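Local structure of beta-N-acetylhexosaminidase (Streptomyces plicatus, 1JAK) at residues L191-S196 with A231-I236; E98-D103 with V109-R114; G368-G373 with A429-G434. The protein catalyses hydrolysis of terminal N-acetylhexosamine residues from beta-N-acetylhexosaminides, as a family 20 glycoside hydrolase that uses substrate-assisted catalysis. All coordinates share one frame; numbering follows the deposited sequence.

Interaction 1: L191-S196 with A231-I236; sequences LHLHLS and AEYKEI
Leu193 meets Tyr233 and Ile236, and Leu195 meets Tyr233, between the segment at the end of strand 190-194 and helix 230-242, whose backbones stay well apart: the closest CA atoms, those of Leu195 and Tyr233, are 10.4 Å from each other. This is the wall of the alpha/beta barrel of the catalytic domain. Strand 190-194 and the adjacent parallel strand 246-250 are joined through a connection that includes helix 230-242, a beta-alpha-beta crossover. The side chains alone close the gap, and they bury 163 Å² in total. Alternation along 191-196 sends Leu191, Leu193 and Leu195 toward the helix, whereas His192 and His194 turn to the other side, where His192 bonds to Glu444 and Glu250, and His194 meets Trp448 of the ligand pocket edge to face. On the helix, Tyr233 has CG anti to the backbone N (chi1 -172°), a torsion that carries the ring out from the helix to the two leucines. Leu195 crosses the tyrosine at about a right angle, and its CD1 lies 3.8 Å from Tyr233 CE1. Leu193 instead runs past the tyrosine in the opposite direction. Val247 and Pro249 of strand 246-250 also touch the Tyr233 ring, while Ile236 packs on Val173 and Val176 of helix 173-184. One methyl, Leu193 CD1, touches both helix residues: 4.0 Å from Tyr233 CE1 and 4.1 Å from Ile236 CG2.

Interaction 2: E98-D103 with V109-R114; sequences EGYRLD and VTITAR
Gly99 O approaches Ala113 CB to 3.4 Å at the beta hairpin's open end, where water 1 bridges Gly99 O and Arg114 N. Tyr100 follows with CB 4.1 Å from Ala113 CB; its ring leads away from 109-114, and its OH bonds to Thr125. Arg101 and Thr112 form an antiparallel hydrogen-bonded pair, Arg101 N to Thr112 O being 2.8 Å and Thr112 N to Arg101 O 2.9 Å. The arginine lies alongside Thr112, whose OG1, hydrogen-bonded to Arg89 NH1, is merely near, over one guanidinium face. Arg101 NE makes a salt bridge to Asp103 OD2 (3.0 Å), tilted 24° from the guanidinium plane, and NH1 reaches Tyr95 OH. With an alanine here, Asp103 OD2 would probably lose its charged mate and Thr112 the flat group beside it. Leu102, in a non-hydrogen-bonded pair, sets CG 4.1 Å from Ile111 CG1. Asp103 makes two backbone bonds to Thr110, Asp103 N to Thr110 O at 2.8 Å; its OD1 bonds to Thr150. Water 2, with more acceptors than protons, spans the strands near Asp103 OD2, Thr110 O and Thr112 OG1. The contact thus pairs a charged, hydroxyl-bearing face (Arg101, Asp103, Thr110, Thr112) with a mainly apolar one (Leu102, Ile111).

Interaction 3: G368-G373 with A429-G434; sequences GLDRTG and AGYLPG
Tyr431 reaches across to Gly368, Leu369 and Asp370, and it alone of 429-434 carries the contact, which covers just 85 Å². From CB the side chain extends with CG anti to the backbone N (chi1 176°), and this aims the ring at the turn. The ring passes Pro394 and meets Trp426 with planes about 60° apart. Farther out, CE1 comes 3.3 Å from water 4, which lies at the ring edge and in its plane. At the tip, Tyr431 OH stays 4.0 Å from Gly368 O and 4.1 Å from Leu369 C, and no hydrogen bond joins it directly to 368-373. Two waters fill the interval. Water 3 donates to Tyr431 OH at 2.9 Å and to Leu369 O at 2.6 Å. Water 4 accepts from Tyr431 OH at 2.5 Å and donates to Asp370 OD1 at 2.6 Å, so the hydroxyl is used both as acceptor and as donor. The carboxylate of Asp370 has charged partners of its own, Arg422 and Arg397. Residues Leu369 to Thr372 form a type I beta turn, which Leu369 N braces with an almost straight bond (172°) to Thr372 OG1 at 2.8 Å. The turn leads from strand 363-366 into helix 374-385, with Gly373 as N-cap; segment 429-434 lies between helix 420-424 and strand 440-447, and the Tyr431 ring rests against Tyr366 of strand 363-366 and Leu392 of strand 389-392.

How the interactions relate
Interactions 1 and 3 belong to the catalytic barrel, while interaction 2 lies in the family 20 domain 2 region; along the chain they follow one another in the order 2, 1, 3. None touches another. The nearest atoms of interactions 1 and 2 are about 10 Å apart, those of 1 and 3 about 13 Å, and those of 2 and 3 about 16 Å. Neither barrel contact includes a residue of the inhibitor pocket; the side chain of Leu195 is about 12 Å from the bound azasugar and that of Leu369 about 9 Å. Both segments nonetheless border pocket residues, 191-196 through His194 against Trp448 and 368-373 through Arg371, which bonds to the backbone of Trp414.

Interaction 1: L191-S196 with A231-I236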
ATOM      1  N   LEU A 191       0.428  -1.411   4.543  1.00  7.22           N
ATOM      2  CA  LEU A 191       0.567  -2.466   3.547  1.00  6.49           C
ATOM      3  C   LEU A 191      -0.429  -3.553   3.897  1.00  6.43           C
ATOM      4  O   LEU A 191      -0.282  -4.248   4.903  1.00  7.15           O
ATOM      5  CB  LEU A 191       1.983  -3.054   3.549  1.00  6.65           C
ATOM      6  CG  LEU A 191       2.190  -4.199   2.545  1.00  8.52           C
ATOM      7  CD1 LEU A 191       2.191  -3.638   1.129  1.00  9.62           C
ATOM      8  CD2 LEU A 191       3.502  -4.922   2.831  1.00  9.18           C
ATOM      9  N   HIS A 192      -1.453  -3.676   3.064  1.00  6.20           N
ATOM     10  CA  HIS A 192      -2.506  -4.667   3.238  1.00  6.52           C
ATOM     11  C   HIS A 192      -2.078  -5.925   2.477  1.00  7.08           C
ATOM     12  O   HIS A 192      -1.820  -5.876   1.278  1.00  7.47           O
ATOM     13  CB  HIS A 192      -3.812  -4.077   2.679  1.00  5.99           C
ATOM     14  CG  HIS A 192      -4.975  -5.024   2.646  1.00  6.51           C
ATOM     15  ND1 HIS A 192      -6.172  -4.689   2.048  1.00  7.97           N
ATOM     16  CD2 HIS A 192      -5.120  -6.294   3.090  1.00  6.87           C
ATOM     17  CE1 HIS A 192      -7.002  -5.715   2.121  1.00  8.15           C
ATOM     18  NE2 HIS A 192      -6.388  -6.702   2.748  1.00  7.89           N
ATOM     19  N   LEU A 193      -1.972  -7.045   3.183  1.00  6.13           N
ATOM     20  CA  LEU A 193      -1.583  -8.296   2.545  1.00  6.50           C
ATOM     21  C   LEU A 193      -2.772  -9.246   2.521  1.00  6.87           C
ATOM     22  O   LEU A 193      -3.325  -9.578   3.569  1.00  8.10           O
ATOM     23  CB  LEU A 193      -0.419  -8.951   3.299  1.00  8.01           C
ATOM     24  CG  LEU A 193       0.933  -8.234   3.237  1.00  8.16           C
ATOM     25  CD1 LEU A 193       1.953  -8.963   4.111  1.00 10.52           C
ATOM     26  CD2 LEU A 193       1.413  -8.185   1.790  1.00 10.03           C
ATOM     27  N   HIS A 194      -3.163  -9.670   1.322  1.00  7.21           N
ATOM     28  CA  HIS A 194      -4.282 -10.598   1.150  1.00  6.67           C
ATOM     29  C   HIS A 194      -3.631 -11.981   1.234  1.00  7.54           C
ATOM     30  O   HIS A 194      -3.188 -12.539   0.227  1.00  7.73           O
ATOM     31  CB  HIS A 194      -4.927 -10.372  -0.223  1.00  7.74           C
ATOM     32  CG  HIS A 194      -6.254 -11.045  -0.394  1.00  6.04           C
ATOM     33  ND1 HIS A 194      -7.413 -10.561   0.173  1.00  7.17           N
ATOM     34  CD2 HIS A 194      -6.606 -12.157  -1.081  1.00  7.10           C
ATOM     35  CE1 HIS A 194      -8.424 -11.347  -0.160  1.00  6.90           C
ATOM     36  NE2 HIS A 194      -7.959 -12.323  -0.919  1.00  6.29           N
ATOM     37  N   LEU A 195      -3.582 -12.514   2.455  1.00  6.98           N
ATOM     38  CA  LEU A 195      -2.924 -13.785   2.757  1.00  6.76           C
ATOM     39  C   LEU A 195      -3.656 -15.090   2.476  1.00  7.50           C
ATOM     40  O   LEU A 195      -3.054 -16.163   2.556  1.00  7.04           O
ATOM     41  CB  LEU A 195      -2.489 -13.780   4.224  1.00  7.39           C
ATOM     42  CG  LEU A 195      -1.486 -12.701   4.638  1.00  8.11           C
ATOM     43  CD1 LEU A 195      -1.334 -12.716   6.152  1.00  7.79           C
ATOM     44  CD2 LEU A 195      -0.138 -12.957   3.968  1.00  8.55           C
ATOM     45  N   SER A 196      -4.942 -15.019   2.161  1.00  6.13           N
ATOM     46  CA  SER A 196      -5.681 -16.241   1.883  1.00  6.40           C
ATOM     47  C   SER A 196      -6.829 -16.001   0.925  1.00  6.49           C
ATOM     48  O   SER A 196      -7.423 -14.926   0.900  1.00  6.54           O
ATOM     49  CB  SER A 196      -6.227 -16.849   3.185  1.00  8.14           C
ATOM     50  OG  SER A 196      -7.262 -16.050   3.739  1.00  7.60           O
ATOM     51  N   ALA A 231       8.310 -17.041  10.710  1.00 11.32           N
ATOM     52  CA  ALA A 231       9.547 -16.266  10.637  1.00 10.92           C
ATOM     53  C   ALA A 231       9.582 -15.365   9.407  1.00 11.37           C
ATOM     54  O   ALA A 231       9.964 -14.198   9.496  1.00 10.71           O
ATOM     55  CB  ALA A 231      10.753 -17.202  10.627  1.00 13.37           C
ATOM     56  N   GLU A 232       9.201 -15.910   8.255  1.00 10.15           N
ATOM     57  CA  GLU A 232       9.190 -15.115   7.031  1.00  9.85           C
ATOM     58  C   GLU A 232       8.212 -13.964   7.167  1.00  9.27           C
ATOM     59  O   GLU A 232       8.501 -12.842   6.756  1.00  8.59           O
ATOM     60  CB  GLU A 232       8.796 -15.966   5.824  1.00  8.68           C
ATOM     61  CG  GLU A 232       9.906 -16.857   5.309  1.00 10.97           C
ATOM     62  CD  GLU A 232       9.473 -17.669   4.113  1.00 13.88           C
ATOM     63  OE1 GLU A 232       8.529 -18.466   4.262  1.00 15.05           O
ATOM     64  OE2 GLU A 232      10.076 -17.507   3.030  1.00 18.29           O
ATOM     65  N   TYR A 233       7.047 -14.245   7.744  1.00  9.67           N
ATOM     66  CA  TYR A 233       6.047 -13.206   7.919  1.00  9.17           C
ATOM     67  C   TYR A 233       6.584 -12.110   8.833  1.00  9.84           C
ATOM     68  O   TYR A 233       6.394 -10.922   8.569  1.00  8.15           O
ATOM     69  CB  TYR A 233       4.763 -13.778   8.514  1.00 10.85           C
ATOM     70  CG  TYR A 233       3.656 -12.760   8.531  1.00 11.68           C
ATOM     71  CD1 TYR A 233       3.035 -12.369   7.345  1.00 13.92           C
ATOM     72  CD2 TYR A 233       3.269 -12.137   9.717  1.00 11.46           C
ATOM     73  CE1 TYR A 233       2.064 -11.385   7.334  1.00 15.53           C
ATOM     74  CE2 TYR A 233       2.291 -11.141   9.717  1.00 15.08           C
ATOM     75  CZ  TYR A 233       1.697 -10.774   8.517  1.00 14.87           C
ATOM     76  OH  TYR A 233       0.741  -9.790   8.490  1.00 20.84           O
ATOM     77  N   LYS A 234       7.248 -12.512   9.913  1.00 10.02           N
ATOM     78  CA  LYS A 234       7.823 -11.545  10.843  1.00 11.42           C
ATOM     79  C   LYS A 234       8.833 -10.654  10.120  1.00 10.67           C
ATOM     80  O   LYS A 234       8.921  -9.455  10.390  1.00 10.52           O
ATOM     81  CB  LYS A 234       8.520 -12.263  12.004  1.00 13.20           C
ATOM     82  CG  LYS A 234       7.607 -13.096  12.882  1.00 19.74           C
ATOM     83  CD  LYS A 234       8.411 -13.776  13.985  1.00 23.18           C
ATOM     84  CE  LYS A 234       7.580 -14.793  14.746  1.00 26.79           C
ATOM     85  NZ  LYS A 234       8.391 -15.492  15.786  1.00 29.48           N
ATOM     86  N   GLU A 235       9.595 -11.244   9.203  1.00 10.22           N
ATOM     87  CA  GLU A 235      10.598 -10.499   8.444  1.00  9.34           C
ATOM     88  C   GLU A 235       9.932  -9.490   7.511  1.00  8.75           C
ATOM     89  O   GLU A 235      10.431  -8.379   7.328  1.00  7.62           O
ATOM     90  CB  GLU A 235      11.485 -11.466   7.651  1.00 10.13           C
ATOM     91  CG  GLU A 235      12.492 -10.811   6.704  1.00 10.50           C
ATOM     92  CD  GLU A 235      13.430  -9.817   7.382  1.00 11.65           C
ATOM     93  OE1 GLU A 235      13.560  -9.837   8.626  1.00 12.77           O
ATOM     94  OE2 GLU A 235      14.056  -9.014   6.657  1.00 13.29           O
ATOM     95  N   ILE A 236       8.808  -9.874   6.913  1.00  7.33           N
ATOM     96  CA  ILE A 236       8.089  -8.952   6.038  1.00  8.09           C
ATOM     97  C   ILE A 236       7.596  -7.774   6.879  1.00  8.22           C
ATOM     98  O   ILE A 236       7.704  -6.616   6.473  1.00  7.98           O
ATOM     99  CB  ILE A 236       6.876  -9.640   5.359  1.00  8.56           C
ATOM    100  CG1 ILE A 236       7.371 -10.674   4.341  1.00  9.94           C
ATOM    101  CG2 ILE A 236       5.990  -8.594   4.683  1.00  9.73           C
ATOM    102  CD1 ILE A 236       6.255 -11.442   3.635  1.00 10.96           C
TER

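Interaction 2: E98-D103 with V109-R114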
ATOM      1  N   GLU A  98       3.638  12.395  10.865  1.00 12.38           N
ATOM      2  CA  GLU A  98       4.171  12.028   9.556  1.00 10.48           C
ATOM      3  C   GLU A  98       4.705  13.146   8.675  1.00 11.41           C
ATOM      4  O   GLU A  98       5.257  12.872   7.607  1.00 10.64           O
ATOM      5  CB  GLU A  98       3.099  11.281   8.765  1.00 10.61           C
ATOM      6  CG  GLU A  98       2.665   9.976   9.386  1.00 10.37           C
ATOM      7  CD  GLU A  98       1.731   9.213   8.479  1.00 11.51           C
ATOM      8  OE1 GLU A  98       0.545   9.603   8.374  1.00 10.53           O
ATOM      9  OE2 GLU A  98       2.193   8.233   7.860  1.00 10.10           O
ATOM     10  N   GLY A  99       4.533  14.390   9.108  1.00  9.78           N
ATOM     11  CA  GLY A  99       4.985  15.516   8.313  1.00 10.58           C
ATOM     12  C   GLY A  99       6.444  15.883   8.496  1.00 10.44           C
ATOM     13  O   GLY A  99       7.151  15.293   9.311  1.00 11.12           O
ATOM     14  N   TYR A 100       6.890  16.874   7.732  1.00 10.42           N
ATOM     15  CA  TYR A 100       8.276  17.329   7.785  1.00 10.66           C
ATOM     16  C   TYR A 100       8.430  18.662   7.065  1.00 11.36           C
ATOM     17  O   TYR A 100       7.524  19.132   6.375  1.00 10.82           O
ATOM     18  CB  TYR A 100       9.189  16.324   7.073  1.00 10.42           C
ATOM     19  CG  TYR A 100       8.876  16.236   5.591  1.00 10.71           C
ATOM     20  CD1 TYR A 100       7.820  15.447   5.133  1.00 10.95           C
ATOM     21  CD2 TYR A 100       9.553  17.030   4.662  1.00 10.62           C
ATOM     22  CE1 TYR A 100       7.439  15.457   3.799  1.00 10.33           C
ATOM     23  CE2 TYR A 100       9.179  17.048   3.319  1.00 10.00           C
ATOM     24  CZ  TYR A 100       8.117  16.260   2.897  1.00 10.66           C
ATOM     25  OH  TYR A 100       7.713  16.300   1.586  1.00 10.30           O
ATOM     26  N   ARG A 101       9.602  19.261   7.233  1.00 12.11           N
ATOM     27  CA  ARG A 101       9.943  20.488   6.536  1.00 12.27           C
ATOM     28  C   ARG A 101      11.259  20.148   5.852  1.00 11.77           C
ATOM     29  O   ARG A 101      12.091  19.442   6.428  1.00 12.27           O
ATOM     30  CB  ARG A 101      10.161  21.670   7.491  1.00 14.42           C
ATOM     31  CG  ARG A 101      10.535  22.944   6.733  1.00 17.93           C
ATOM     32  CD  ARG A 101      10.606  24.196   7.604  1.00 21.67           C
ATOM     33  NE  ARG A 101      11.818  24.264   8.416  1.00 26.14           N
ATOM     34  CZ  ARG A 101      11.895  23.890   9.689  1.00 28.22           C
ATOM     35  NH1 ARG A 101      10.825  23.414  10.312  1.00 30.59           N
ATOM     36  NH2 ARG A 101      13.043  24.003  10.346  1.00 29.82           N
ATOM     37  N   LEU A 102      11.431  20.605   4.617  1.00 11.87           N
ATOM     38  CA  LEU A 102      12.667  20.357   3.888  1.00 12.42           C
ATOM     39  C   LEU A 102      13.205  21.689   3.387  1.00 12.83           C
ATOM     40  O   LEU A 102      12.557  22.376   2.593  1.00 12.48           O
ATOM     41  CB  LEU A 102      12.428  19.407   2.705  1.00 11.93           C
ATOM     42  CG  LEU A 102      13.666  18.964   1.908  1.00 11.45           C
ATOM     43  CD1 LEU A 102      13.350  17.680   1.145  1.00 11.10           C
ATOM     44  CD2 LEU A 102      14.104  20.064   0.946  1.00 11.14           C
ATOM     45  N   ASP A 103      14.385  22.061   3.876  1.00 13.55           N
ATOM     46  CA  ASP A 103      15.025  23.305   3.471  1.00 13.99           C
ATOM     47  C   ASP A 103      16.223  22.955   2.596  1.00 13.77           C
ATOM     48  O   ASP A 103      16.999  22.060   2.931  1.00 14.29           O
ATOM     49  CB  ASP A 103      15.485  24.089   4.704  1.00 14.38           C
ATOM     50  CG  ASP A 103      14.335  24.482   5.611  1.00 17.06           C
ATOM     51  OD1 ASP A 103      13.402  25.156   5.130  1.00 19.07           O
ATOM     52  OD2 ASP A 103      14.365  24.122   6.806  1.00 18.39           O
ATOM     53  N   VAL A 109      21.017  20.658   2.837  1.00 13.43           N
ATOM     54  CA  VAL A 109      19.616  20.260   2.859  1.00 13.45           C
ATOM     55  C   VAL A 109      19.300  19.797   4.269  1.00 13.30           C
ATOM     56  O   VAL A 109      20.025  18.980   4.840  1.00 13.83           O
ATOM     57  CB  VAL A 109      19.325  19.101   1.877  1.00 13.48           C
ATOM     58  CG1 VAL A 109      17.923  18.552   2.118  1.00 15.18           C
ATOM     59  CG2 VAL A 109      19.442  19.595   0.444  1.00 15.64           C
ATOM     60  N   THR A 110      18.232  20.340   4.838  1.00 12.85           N
ATOM     61  CA  THR A 110      17.827  19.962   6.179  1.00 12.58           C
ATOM     62  C   THR A 110      16.385  19.488   6.179  1.00 12.23           C
ATOM     63  O   THR A 110      15.492  20.185   5.698  1.00 12.29           O
ATOM     64  CB  THR A 110      17.947  21.137   7.164  1.00 14.79           C
ATOM     65  OG1 THR A 110      19.312  21.567   7.230  1.00 15.26           O
ATOM     66  CG2 THR A 110      17.488  20.716   8.554  1.00 14.90           C
ATOM     67  N   ILE A 111      16.174  18.288   6.707  1.00 11.25           N
ATOM     68  CA  ILE A 111      14.836  17.723   6.812  1.00 10.81           C
ATOM     69  C   ILE A 111      14.525  17.685   8.300  1.00 11.56           C
ATOM     70  O   ILE A 111      15.231  17.039   9.075  1.00 11.06           O
ATOM     71  CB  ILE A 111      14.773  16.298   6.232  1.00 10.86           C
ATOM     72  CG1 ILE A 111      15.042  16.345   4.725  1.00 10.78           C
ATOM     73  CG2 ILE A 111      13.401  15.679   6.510  1.00 11.92           C
ATOM     74  CD1 ILE A 111      15.116  14.980   4.066  1.00 11.14           C
ATOM     75  N   THR A 112      13.476  18.397   8.695  1.00 10.88           N
ATOM     76  CA  THR A 112      13.078  18.462  10.094  1.00 11.86           C
ATOM     77  C   THR A 112      11.700  17.840  10.290  1.00 11.15           C
ATOM     78  O   THR A 112      10.799  18.056   9.484  1.00 11.28           O
ATOM     79  CB  THR A 112      13.029  19.925  10.580  1.00 13.65           C
ATOM     80  OG1 THR A 112      14.297  20.553  10.345  1.00 13.84           O
ATOM     81  CG2 THR A 112      12.708  19.980  12.065  1.00 14.90           C
ATOM     82  N   ALA A 113      11.543  17.074  11.363  1.00 11.82           N
ATOM     83  CA  ALA A 113      10.266  16.429  11.660  1.00 12.87           C
ATOM     84  C   ALA A 113      10.157  16.117  13.146  1.00 13.89           C
ATOM     85  O   ALA A 113      11.142  16.204  13.880  1.00 14.47           O
ATOM     86  CB  ALA A 113      10.132  15.146  10.849  1.00 11.70           C
ATOM     87  N   ARG A 114       8.957  15.751  13.592  1.00 13.76           N
ATOM     88  CA  ARG A 114       8.751  15.416  14.994  1.00 16.14           C
ATOM     89  C   ARG A 114       9.107  13.952  15.227  1.00 16.40           C
ATOM     90  O   ARG A 114       9.597  13.588  16.294  1.00 17.25           O
ATOM     91  CB  ARG A 114       7.294  15.658  15.400  1.00 17.68           C
ATOM     92  CG  ARG A 114       6.828  17.096  15.250  1.00 22.00           C
ATOM     93  CD  ARG A 114       5.362  17.234  15.645  1.00 25.11           C
ATOM     94  NE  ARG A 114       5.152  16.992  17.070  1.00 28.50           N
ATOM     95  CZ  ARG A 114       5.488  17.849  18.030  1.00 31.74           C
ATOM     96  NH1 ARG A 114       6.049  19.010  17.721  1.00 33.31           N
ATOM     97  NH2 ARG A 114       5.269  17.543  19.303  1.00 33.43           N
TER
HETATM   98  O   HOH W   1       6.947  14.281  11.981  1.00 19.06           O
HETATM   99  O   HOH W   2      14.120  21.641   7.686  1.00 15.43           O

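Interaction 3: G368-G373 with A429-G434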
ATOM      1  N   GLY A 368     -16.707  -0.273  -4.166  1.00  8.67           N
ATOM      2  CA  GLY A 368     -17.787  -0.078  -5.118  1.00  8.24           C
ATOM      3  C   GLY A 368     -17.356   0.734  -6.326  1.00  9.17           C
ATOM      4  O   GLY A 368     -16.191   1.124  -6.443  1.00  9.01           O
ATOM      5  N   LEU A 369     -18.299   1.001  -7.227  1.00  7.68           N
ATOM      6  CA  LEU A 369     -18.015   1.737  -8.458  1.00  7.41           C
ATOM      7  C   LEU A 369     -19.018   2.871  -8.670  1.00  7.84           C
ATOM      8  O   LEU A 369     -19.984   2.995  -7.920  1.00  8.40           O
ATOM      9  CB  LEU A 369     -18.093   0.782  -9.659  1.00  8.21           C
ATOM     10  CG  LEU A 369     -17.202  -0.468  -9.723  1.00  7.83           C
ATOM     11  CD1 LEU A 369     -17.577  -1.461  -8.635  1.00  9.01           C
ATOM     12  CD2 LEU A 369     -17.370  -1.122 -11.088  1.00 10.15           C
ATOM     13  N   ASP A 370     -18.789   3.691  -9.694  1.00  8.70           N
ATOM     14  CA  ASP A 370     -19.706   4.792 -10.004  1.00  9.51           C
ATOM     15  C   ASP A 370     -21.114   4.232 -10.192  1.00  9.96           C
ATOM     16  O   ASP A 370     -22.099   4.806  -9.721  1.00 10.13           O
ATOM     17  CB  ASP A 370     -19.309   5.482 -11.315  1.00 10.41           C
ATOM     18  CG  ASP A 370     -18.228   6.533 -11.142  1.00 11.37           C
ATOM     19  OD1 ASP A 370     -17.633   6.629 -10.049  1.00 11.69           O
ATOM     20  OD2 ASP A 370     -17.975   7.265 -12.122  1.00 13.05           O
ATOM     21  N   ARG A 371     -21.189   3.105 -10.892  1.00  9.87           N
ATOM     22  CA  ARG A 371     -22.458   2.453 -11.220  1.00 10.38           C
ATOM     23  C   ARG A 371     -23.138   1.659 -10.104  1.00 10.45           C
ATOM     24  O   ARG A 371     -24.265   1.194 -10.279  1.00 10.31           O
ATOM     25  CB  ARG A 371     -22.247   1.522 -12.414  1.00 10.30           C
ATOM     26  CG  ARG A 371     -21.509   0.243 -12.045  1.00  9.67           C
ATOM     27  CD  ARG A 371     -20.916  -0.432 -13.262  1.00 10.19           C
ATOM     28  NE  ARG A 371     -20.366  -1.744 -12.934  1.00  9.65           N
ATOM     29  CZ  ARG A 371     -19.519  -2.412 -13.710  1.00 10.59           C
ATOM     30  NH1 ARG A 371     -19.115  -1.885 -14.860  1.00 10.64           N
ATOM     31  NH2 ARG A 371     -19.088  -3.613 -13.342  1.00  9.30           N
ATOM     32  N   THR A 372     -22.461   1.487  -8.976  1.00  9.30           N
ATOM     33  CA  THR A 372     -23.032   0.731  -7.868  1.00  9.70           C
ATOM     34  C   THR A 372     -24.406   1.290  -7.494  1.00 10.64           C
ATOM     35  O   THR A 372     -24.604   2.505  -7.473  1.00 11.02           O
ATOM     36  CB  THR A 372     -22.083   0.761  -6.653  1.00  8.94           C
ATOM     37  OG1 THR A 372     -20.882   0.050  -6.988  1.00  8.45           O
ATOM     38  CG2 THR A 372     -22.731   0.118  -5.432  1.00  8.84           C
ATOM     39  N   GLY A 373     -25.352   0.393  -7.226  1.00 11.49           N
ATOM     40  CA  GLY A 373     -26.701   0.808  -6.875  1.00 12.21           C
ATOM     41  C   GLY A 373     -26.735   1.720  -5.665  1.00 12.91           C
ATOM     42  O   GLY A 373     -25.918   1.582  -4.758  1.00 12.29           O
ATOM     43  N   ALA A 429     -13.122  13.075  -0.141  1.00 11.72           N
ATOM     44  CA  ALA A 429     -14.043  13.768   0.759  1.00 13.37           C
ATOM     45  C   ALA A 429     -15.483  13.890   0.270  1.00 15.24           C
ATOM     46  O   ALA A 429     -16.411  13.935   1.080  1.00 17.46           O
ATOM     47  CB  ALA A 429     -13.495  15.154   1.086  1.00 12.98           C
ATOM     48  N   GLY A 430     -15.675  13.961  -1.041  1.00 15.93           N
ATOM     49  CA  GLY A 430     -17.022  14.084  -1.574  1.00 18.20           C
ATOM     50  C   GLY A 430     -17.341  12.984  -2.565  1.00 19.03           C
ATOM     51  O   GLY A 430     -18.156  13.159  -3.473  1.00 22.27           O
ATOM     52  N   TYR A 431     -16.705  11.835  -2.374  1.00 15.75           N
ATOM     53  CA  TYR A 431     -16.887  10.698  -3.262  1.00 14.35           C
ATOM     54  C   TYR A 431     -18.183   9.910  -3.070  1.00 13.61           C
ATOM     55  O   TYR A 431     -18.976   9.774  -4.003  1.00 14.61           O
ATOM     56  CB  TYR A 431     -15.699   9.745  -3.121  1.00 12.22           C
ATOM     57  CG  TYR A 431     -15.858   8.492  -3.945  1.00 10.42           C
ATOM     58  CD1 TYR A 431     -15.682   8.518  -5.326  1.00 10.53           C
ATOM     59  CD2 TYR A 431     -16.247   7.293  -3.349  1.00 11.45           C
ATOM     60  CE1 TYR A 431     -15.892   7.380  -6.098  1.00 10.02           C
ATOM     61  CE2 TYR A 431     -16.463   6.152  -4.111  1.00 10.88           C
ATOM     62  CZ  TYR A 431     -16.287   6.205  -5.483  1.00 10.32           C
ATOM     63  OH  TYR A 431     -16.527   5.086  -6.240  1.00 11.32           O
ATOM     64  N   LEU A 432     -18.389   9.378  -1.870  1.00 13.67           N
ATOM     65  CA  LEU A 432     -19.584   8.585  -1.591  1.00 14.06           C
ATOM     66  C   LEU A 432     -20.738   9.486  -1.163  1.00 14.56           C
ATOM     67  O   LEU A 432     -20.679  10.134  -0.119  1.00 12.81           O
ATOM     68  CB  LEU A 432     -19.287   7.559  -0.494  1.00 13.92           C
ATOM     69  CG  LEU A 432     -20.323   6.452  -0.284  1.00 14.05           C
ATOM     70  CD1 LEU A 432     -20.390   5.574  -1.532  1.00 14.45           C
ATOM     71  CD2 LEU A 432     -19.945   5.616   0.929  1.00 15.86           C
ATOM     72  N   PRO A 433     -21.810   9.531  -1.969  1.00 15.28           N
ATOM     73  CA  PRO A 433     -22.979  10.363  -1.667  1.00 16.04           C
ATOM     74  C   PRO A 433     -23.512  10.182  -0.251  1.00 16.08           C
ATOM     75  O   PRO A 433     -23.749   9.060   0.193  1.00 17.59           O
ATOM     76  CB  PRO A 433     -23.996   9.923  -2.721  1.00 16.37           C
ATOM     77  CG  PRO A 433     -23.135   9.541  -3.876  1.00 16.32           C
ATOM     78  CD  PRO A 433     -22.027   8.761  -3.207  1.00 15.63           C
ATOM     79  N   GLY A 434     -23.689  11.295   0.451  1.00 16.81           N
ATOM     80  CA  GLY A 434     -24.221  11.252   1.802  1.00 17.31           C
ATOM     81  C   GLY A 434     -23.273  10.837   2.910  1.00 16.98           C
ATOM     82  O   GLY A 434     -23.643  10.872   4.082  1.00 18.03           O
TER
HETATM   83  O   HOH W   3     -19.248   4.331  -5.778  1.00 11.94           O
HETATM   84  O   HOH W   4     -15.904   5.278  -8.679  1.00 10.78           O